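Local coordinates for methylaspartate ammonia-lyase (Citrobacter amalonaticus, PDB 1KKR), which catalyses the reversible, magnesium-dependent anti elimination of ammonia from L-threo-3-methylaspartate to give mesaconate, a step in glutamate degradation, at residues Asp175-Ala180 / Pro193-Asn198; Val189-His194 / Thr234-Val239. One frame throughout, in Å; residues are numbered along the deposited sequence.

Contact 1: residues Asp175-Ala180 / Pro193-Asn198; sequences DDRYIA and PHALIN. With 2AS ((2S,3S)-3-methyl-aspartic acid), chain E.
D175 meets L196 through its carboxylate, D175 OD2 lying 3.5 Å from L196 CD2. The leucine brings that methyl across the acid with its CG anti to the backbone N (chi1 -163°). A water that donates to D175 OD2 at 2.6 Å extends the contact, reaching N198 ND2 by a weak bond. D175 OD1 accepts R177 NH2 at 2.8 Å on its anti lone pair, a salt bridge, and K203 of helix 200-204 forms a second salt bridge to it.

R177 makes all the direct hydrogen bonds across the contact. Its guanidinium approaches the turn after strand 191-194 edge-on and takes the carbonyl of A195 side-on, R177 NE to A195 O at 2.7 Å and R177 NH2 to A195 O at 2.9 Å, with both bonds in the guanidinium plane. NH2 also makes a weak bond to L196 O. A bend at chi3 (62°) turns the group back toward these carbonyls, and D175 O lies over one of its faces, near the rim. I197 CD1 approaches obliquely, 3.9 Å from R177 NE.

The same turn gives L196 N to H194 ND1 (3.1 Å), which probably fixes the rotation of the ring of this transition-state stabiliser. The contact joins the loop before helix 179-186 to the turn that follows barrel strand 191-194, with Y214 of helix 209-225 packed against A195 and P193.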
loop_
_atom_site.group_PDB
_atom_site.type_symbol
_atom_site.label_atom_id
_atom_site.label_comp_id
_atom_site.label_asym_id
_atom_site.label_seq_id
_atom_site.Cartn_x
_atom_site.Cartn_y
_atom_site.Cartn_z
ATOM N N ASP A 175 -2.869 -11.813 11.353
ATOM C CA ASP A 175 -3.744 -12.846 11.951
ATOM C C ASP A 175 -4.757 -13.375 10.933
ATOM O O ASP A 175 -5.479 -14.332 11.178
ATOM C CB ASP A 175 -4.512 -12.314 13.170
ATOM C CG ASP A 175 -3.705 -12.406 14.462
ATOM O OD1 ASP A 175 -3.129 -13.488 14.799
ATOM O OD2 ASP A 175 -3.553 -11.388 15.171
ATOM N N ASP A 176 -4.849 -12.691 9.803
ATOM C CA ASP A 176 -5.811 -13.036 8.772
ATOM C C ASP A 176 -5.224 -14.257 8.020
ATOM O O ASP A 176 -5.107 -14.246 6.821
ATOM C CB ASP A 176 -5.911 -11.794 7.874
ATOM C CG ASP A 176 -7.184 -11.728 7.042
ATOM O OD1 ASP A 176 -8.155 -12.468 7.361
ATOM O OD2 ASP A 176 -7.267 -10.958 6.029
ATOM N N ARG A 177 -4.844 -15.311 8.729
ATOM C CA ARG A 177 -4.059 -16.387 8.119
ATOM C C ARG A 177 -4.789 -17.360 7.202
ATOM O O ARG A 177 -4.153 -18.280 6.675
ATOM C CB ARG A 177 -3.339 -17.181 9.215
ATOM C CG ARG A 177 -4.276 -17.885 10.207
ATOM C CD ARG A 177 -3.515 -18.579 11.290
ATOM N NE ARG A 177 -2.773 -17.606 12.049
ATOM C CZ ARG A 177 -3.316 -16.810 12.955
ATOM N NH1 ARG A 177 -4.634 -16.896 13.250
ATOM N NH2 ARG A 177 -2.545 -15.941 13.587
ATOM N N TYR A 178 -6.097 -17.174 6.998
ATOM C CA TYR A 178 -6.825 -18.023 6.054
ATOM C C TYR A 178 -7.170 -17.239 4.781
ATOM O O TYR A 178 -6.852 -17.655 3.691
ATOM C CB TYR A 178 -8.101 -18.664 6.693
ATOM C CG TYR A 178 -7.797 -19.486 7.934
ATOM C CD1 TYR A 178 -7.230 -20.743 7.822
ATOM C CD2 TYR A 178 -8.037 -18.983 9.220
ATOM C CE1 TYR A 178 -6.914 -21.481 8.907
ATOM C CE2 TYR A 178 -7.701 -19.744 10.342
ATOM C CZ TYR A 178 -7.150 -20.992 10.160
ATOM O OH TYR A 178 -6.811 -21.803 11.212
ATOM N N ILE A 179 -7.819 -16.099 4.942
ATOM C CA ILE A 179 -8.207 -15.268 3.844
ATOM C C ILE A 179 -6.960 -14.801 3.051
ATOM O O ILE A 179 -6.971 -14.778 1.825
ATOM C CB ILE A 179 -8.949 -14.054 4.372
ATOM C CG1 ILE A 179 -10.406 -14.363 4.817
ATOM C CG2 ILE A 179 -9.028 -13.075 3.299
ATOM C CD1 ILE A 179 -11.191 -15.292 3.902
ATOM N N ALA A 180 -5.890 -14.448 3.756
ATOM C CA ALA A 180 -4.699 -13.896 3.083
ATOM C C ALA A 180 -4.000 -14.993 2.295
ATOM O O ALA A 180 -3.306 -14.722 1.309
ATOM C CB ALA A 180 -3.722 -13.272 4.111
ATOM N N PRO A 193 3.025 -18.182 4.404
ATOM C CA PRO A 193 2.392 -16.878 4.522
ATOM C C PRO A 193 2.628 -16.140 5.861
ATOM O O PRO A 193 1.801 -15.329 6.259
ATOM C CB PRO A 193 0.946 -17.313 4.509
ATOM C CG PRO A 193 0.979 -18.475 5.402
ATOM C CD PRO A 193 2.362 -19.136 5.307
ATOM N N HIS A 194 3.709 -16.464 6.552
ATOM C CA HIS A 194 4.037 -15.940 7.883
ATOM C C HIS A 194 3.140 -16.512 8.973
ATOM O O HIS A 194 3.625 -17.174 9.882
ATOM C CB HIS A 194 3.994 -14.428 7.933
ATOM C CG HIS A 194 4.653 -13.875 9.157
ATOM N ND1 HIS A 194 4.009 -13.803 10.379
ATOM C CD2 HIS A 194 5.912 -13.411 9.363
ATOM C CE1 HIS A 194 4.839 -13.284 11.273
ATOM N NE2 HIS A 194 5.999 -13.039 10.684
ATOM N N ALA A 195 1.843 -16.243 8.847
ATOM C CA ALA A 195 0.767 -16.767 9.702
ATOM C C ALA A 195 0.680 -16.244 11.116
ATOM O O ALA A 195 -0.282 -16.578 11.807
ATOM C CB ALA A 195 0.681 -18.324 9.683
ATOM N N LEU A 196 1.635 -15.423 11.546
ATOM C CA LEU A 196 1.534 -14.779 12.853
ATOM C C LEU A 196 1.156 -15.784 13.969
ATOM O O LEU A 196 0.194 -15.577 14.741
ATOM C CB LEU A 196 0.566 -13.587 12.780
ATOM C CG LEU A 196 0.725 -12.619 13.957
ATOM C CD1 LEU A 196 2.093 -11.963 14.045
ATOM C CD2 LEU A 196 -0.291 -11.555 13.833
ATOM N N ILE A 197 1.951 -16.858 14.072
ATOM C CA ILE A 197 1.684 -17.905 15.045
ATOM C C ILE A 197 2.351 -17.441 16.351
ATOM O O ILE A 197 3.451 -17.848 16.688
ATOM C CB ILE A 197 2.187 -19.277 14.512
ATOM C CG1 ILE A 197 1.494 -19.625 13.179
ATOM C CG2 ILE A 197 1.965 -20.348 15.532
ATOM C CD1 ILE A 197 0.040 -19.927 13.293
ATOM N N ASN A 198 1.680 -16.545 17.071
ATOM C CA ASN A 198 2.341 -15.821 18.179
ATOM C C ASN A 198 1.743 -15.970 19.577
ATOM O O ASN A 198 2.085 -15.207 20.466
ATOM C CB ASN A 198 2.423 -14.324 17.825
ATOM C CG ASN A 198 1.048 -13.627 17.822
ATOM O OD1 ASN A 198 0.004 -14.260 17.977
ATOM N ND2 ASN A 198 1.060 -12.315 17.646
HETATM C C 2AS E . 6.592 -7.013 11.051
HETATM O O 2AS E . 5.818 -6.647 10.161
HETATM C CA 2AS E . 6.660 -8.480 11.522
HETATM N N 2AS E . 5.417 -9.239 11.279
HETATM C CB 2AS E . 7.947 -9.160 10.957
HETATM C CG 2AS E . 8.166 -10.531 11.560
HETATM O OD1 2AS E . 9.253 -11.105 11.529
HETATM C C4 2AS E . 8.049 -9.330 9.443
HETATM O OD2 2AS E . 7.224 -11.048 12.132
HETATM O OXT 2AS E . 7.334 -6.169 11.562
HETATM O O HOH W 1 -1.864 -10.849 17.070
#

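Contact 2: residues Val189-His194 / Thr234-Val239. With MG (magnesium ion), chain C; 2AS ((2S,3S)-3-methyl-aspartic acid), chain E.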
loop_
_atom_site.group_PDB
_atom_site.type_symbol
_atom_site.label_atom_id
_atom_site.label_comp_id
_atom_site.label_asym_id
_atom_site.label_seq_id
_atom_site.Cartn_x
_atom_site.Cartn_y
_atom_site.Cartn_z
ATOM N N VAL A 189 2.117 -15.997 -5.153
ATOM C CA VAL A 189 3.211 -15.556 -4.279
ATOM C C VAL A 189 4.211 -16.687 -4.124
ATOM O O VAL A 189 3.822 -17.837 -4.022
ATOM C CB VAL A 189 2.674 -15.034 -2.974
ATOM C CG1 VAL A 189 3.753 -14.935 -1.945
ATOM C CG2 VAL A 189 2.064 -13.647 -3.192
ATOM N N ASP A 190 5.500 -16.363 -4.166
ATOM C CA ASP A 190 6.554 -17.354 -4.174
ATOM C C ASP A 190 6.719 -18.061 -2.807
ATOM O O ASP A 190 6.963 -19.261 -2.717
ATOM C CB ASP A 190 7.855 -16.612 -4.417
ATOM C CG ASP A 190 7.885 -15.819 -5.714
ATOM O OD1 ASP A 190 7.513 -16.409 -6.761
ATOM O OD2 ASP A 190 8.334 -14.628 -5.760
ATOM N N VAL A 191 6.590 -17.258 -1.743
ATOM C CA VAL A 191 6.783 -17.697 -0.361
ATOM C C VAL A 191 5.645 -17.149 0.514
ATOM O O VAL A 191 5.246 -15.963 0.433
ATOM C CB VAL A 191 8.179 -17.266 0.202
ATOM C CG1 VAL A 191 8.496 -17.955 1.556
ATOM C CG2 VAL A 191 9.278 -17.572 -0.805
ATOM N N LEU A 192 5.143 -18.000 1.394
ATOM C CA LEU A 192 4.005 -17.641 2.221
ATOM C C LEU A 192 3.827 -18.565 3.410
ATOM O O LEU A 192 4.388 -19.650 3.417
ATOM C CB LEU A 192 2.738 -17.646 1.358
ATOM C CG LEU A 192 2.170 -19.036 1.062
ATOM C CD1 LEU A 192 0.770 -18.908 0.647
ATOM C CD2 LEU A 192 2.947 -19.776 0.033
ATOM N N PRO A 193 3.025 -18.182 4.404
ATOM C CA PRO A 193 2.392 -16.878 4.522
ATOM C C PRO A 193 2.628 -16.140 5.861
ATOM O O PRO A 193 1.801 -15.329 6.259
ATOM C CB PRO A 193 0.946 -17.313 4.509
ATOM C CG PRO A 193 0.979 -18.475 5.402
ATOM C CD PRO A 193 2.362 -19.136 5.307
ATOM N N HIS A 194 3.709 -16.464 6.552
ATOM C CA HIS A 194 4.037 -15.940 7.883
ATOM C C HIS A 194 3.140 -16.512 8.973
ATOM O O HIS A 194 3.625 -17.174 9.882
ATOM C CB HIS A 194 3.994 -14.428 7.933
ATOM C CG HIS A 194 4.653 -13.875 9.157
ATOM N ND1 HIS A 194 4.009 -13.803 10.379
ATOM C CD2 HIS A 194 5.912 -13.411 9.363
ATOM C CE1 HIS A 194 4.839 -13.284 11.273
ATOM N NE2 HIS A 194 5.999 -13.039 10.684
ATOM N N THR A 234 7.007 -22.063 -1.442
ATOM C CA THR A 234 7.594 -22.419 -0.163
ATOM C C THR A 234 6.748 -21.905 0.968
ATOM O O THR A 234 6.171 -20.794 0.883
ATOM C CB THR A 234 8.982 -21.812 -0.054
ATOM O OG1 THR A 234 9.888 -22.543 -0.874
ATOM C CG2 THR A 234 9.573 -21.939 1.349
ATOM N N LEU A 235 6.715 -22.683 2.045
ATOM C CA LEU A 235 5.978 -22.292 3.228
ATOM C C LEU A 235 6.976 -21.720 4.242
ATOM O O LEU A 235 8.028 -22.287 4.459
ATOM C CB LEU A 235 5.248 -23.463 3.829
ATOM C CG LEU A 235 4.427 -24.270 2.831
ATOM C CD1 LEU A 235 3.687 -25.333 3.706
ATOM C CD2 LEU A 235 3.489 -23.385 2.068
ATOM N N HIS A 236 6.624 -20.574 4.822
ATOM C CA HIS A 236 7.444 -19.811 5.785
ATOM C C HIS A 236 6.463 -19.277 6.860
ATOM O O HIS A 236 5.566 -18.514 6.566
ATOM C CB HIS A 236 8.216 -18.713 5.028
ATOM C CG HIS A 236 9.148 -17.893 5.872
ATOM N ND1 HIS A 236 10.346 -17.409 5.390
ATOM C CD2 HIS A 236 9.063 -17.473 7.158
ATOM C CE1 HIS A 236 10.972 -16.749 6.354
ATOM N NE2 HIS A 236 10.210 -16.761 7.437
ATOM N N ILE A 237 6.628 -19.760 8.089
ATOM C CA ILE A 237 5.730 -19.523 9.177
ATOM C C ILE A 237 6.521 -19.088 10.406
ATOM O O ILE A 237 7.455 -19.732 10.818
ATOM C CB ILE A 237 4.940 -20.810 9.502
ATOM C CG1 ILE A 237 3.837 -21.058 8.491
ATOM C CG2 ILE A 237 4.204 -20.659 10.838
ATOM C CD1 ILE A 237 3.221 -22.460 8.600
ATOM N N ASP A 238 6.134 -17.951 10.960
ATOM C CA ASP A 238 6.821 -17.364 12.097
ATOM C C ASP A 238 6.090 -17.725 13.356
ATOM O O ASP A 238 4.885 -17.488 13.477
ATOM C CB ASP A 238 6.864 -15.846 11.914
ATOM C CG ASP A 238 7.826 -15.145 12.860
ATOM O OD1 ASP A 238 8.212 -15.669 13.935
ATOM O OD2 ASP A 238 8.225 -14.003 12.571
ATOM N N VAL A 239 6.811 -18.364 14.268
ATOM C CA VAL A 239 6.193 -18.839 15.519
ATOM C C VAL A 239 6.538 -18.007 16.780
ATOM O O VAL A 239 6.145 -18.380 17.909
ATOM C CB VAL A 239 6.450 -20.330 15.803
ATOM C CG1 VAL A 239 5.856 -21.212 14.726
ATOM C CG2 VAL A 239 7.875 -20.591 15.941
HETATM MG MG MG C . 9.897 -12.813 12.760
HETATM C C 2AS E . 6.592 -7.013 11.051
HETATM O O 2AS E . 5.818 -6.647 10.161
HETATM C CA 2AS E . 6.660 -8.480 11.522
HETATM N N 2AS E . 5.417 -9.239 11.279
HETATM C CB 2AS E . 7.947 -9.160 10.957
HETATM C CG 2AS E . 8.166 -10.531 11.560
HETATM O OD1 2AS E . 9.253 -11.105 11.529
HETATM C C4 2AS E . 8.049 -9.330 9.443
HETATM O OD2 2AS E . 7.224 -11.048 12.132
HETATM O OXT 2AS E . 7.334 -6.169 11.562
HETATM O O HOH W 2 10.412 -14.143 14.365
HETATM O O HOH W 3 9.148 -12.026 14.582
#
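The imidazole of H194 has D238 CB over one face, a CH-pi contact 3.4 Å from the ring centroid and 24° off its normal. At the ring edge is the substrate carboxylate, to which NE2 donates at 2.7 Å (H194 NE2 to OD2 of 3-methylaspartate). A second, weak bond runs from H194 NE2 to D238 OD2. The two side chains lie alongside, pointing the same way, their flat planes 60° apart. In D238, CG is anti to the backbone N (chi1 -167°), which carries the carboxylate past the ring to the metal. H236 brings its CB against V191 CG1 at 3.6 Å, while F170 stacks on its ring and Y356 meets it edge-to-face; R382 and E273 bind its two nitrogens.

Strands 191-194 and 234-238 run parallel, joined by a ladder from T234 N with D190 O to D238 N with H194 O. The cis peptide before P193 falls within it; P193 has no N-H to give, and H236 O is used by H194 N. L192 and L235 lie side by side on the opposite side from V191 and T234.

Magnesium is bound by D238 OD2 at 2.1 Å, and by substrate OD1, two waters, E273 and D307. Metal and histidine thus hold different oxygens of one substrate carboxylate, consistent with stabilising the negative charge that builds up there during elimination.

The centres of contact 1 and contact 2 lie about 9 Å apart; contact 2 lies in the parallel barrel sheet of the C-terminal domain, contact 1 just beyond the end of its strand 191-194. Along the chain come 175-180, leading into helix 179-186, then 189-194, which overlaps 193-198 at P193 and H194, and finally 234-239 after helices 200-204 and 209-225. The segments touch again where I197 N lies 3.1 Å from D238 O, probably a hydrogen bond, and I197 packs on I237 and V239. Contact 2 thus supplies strand pairing and a metal ligand, while contact 1 fixes the turn after the same strand; both are tied to the bound 3-methylaspartate through H194, contact 2 also through the magnesium held by D238.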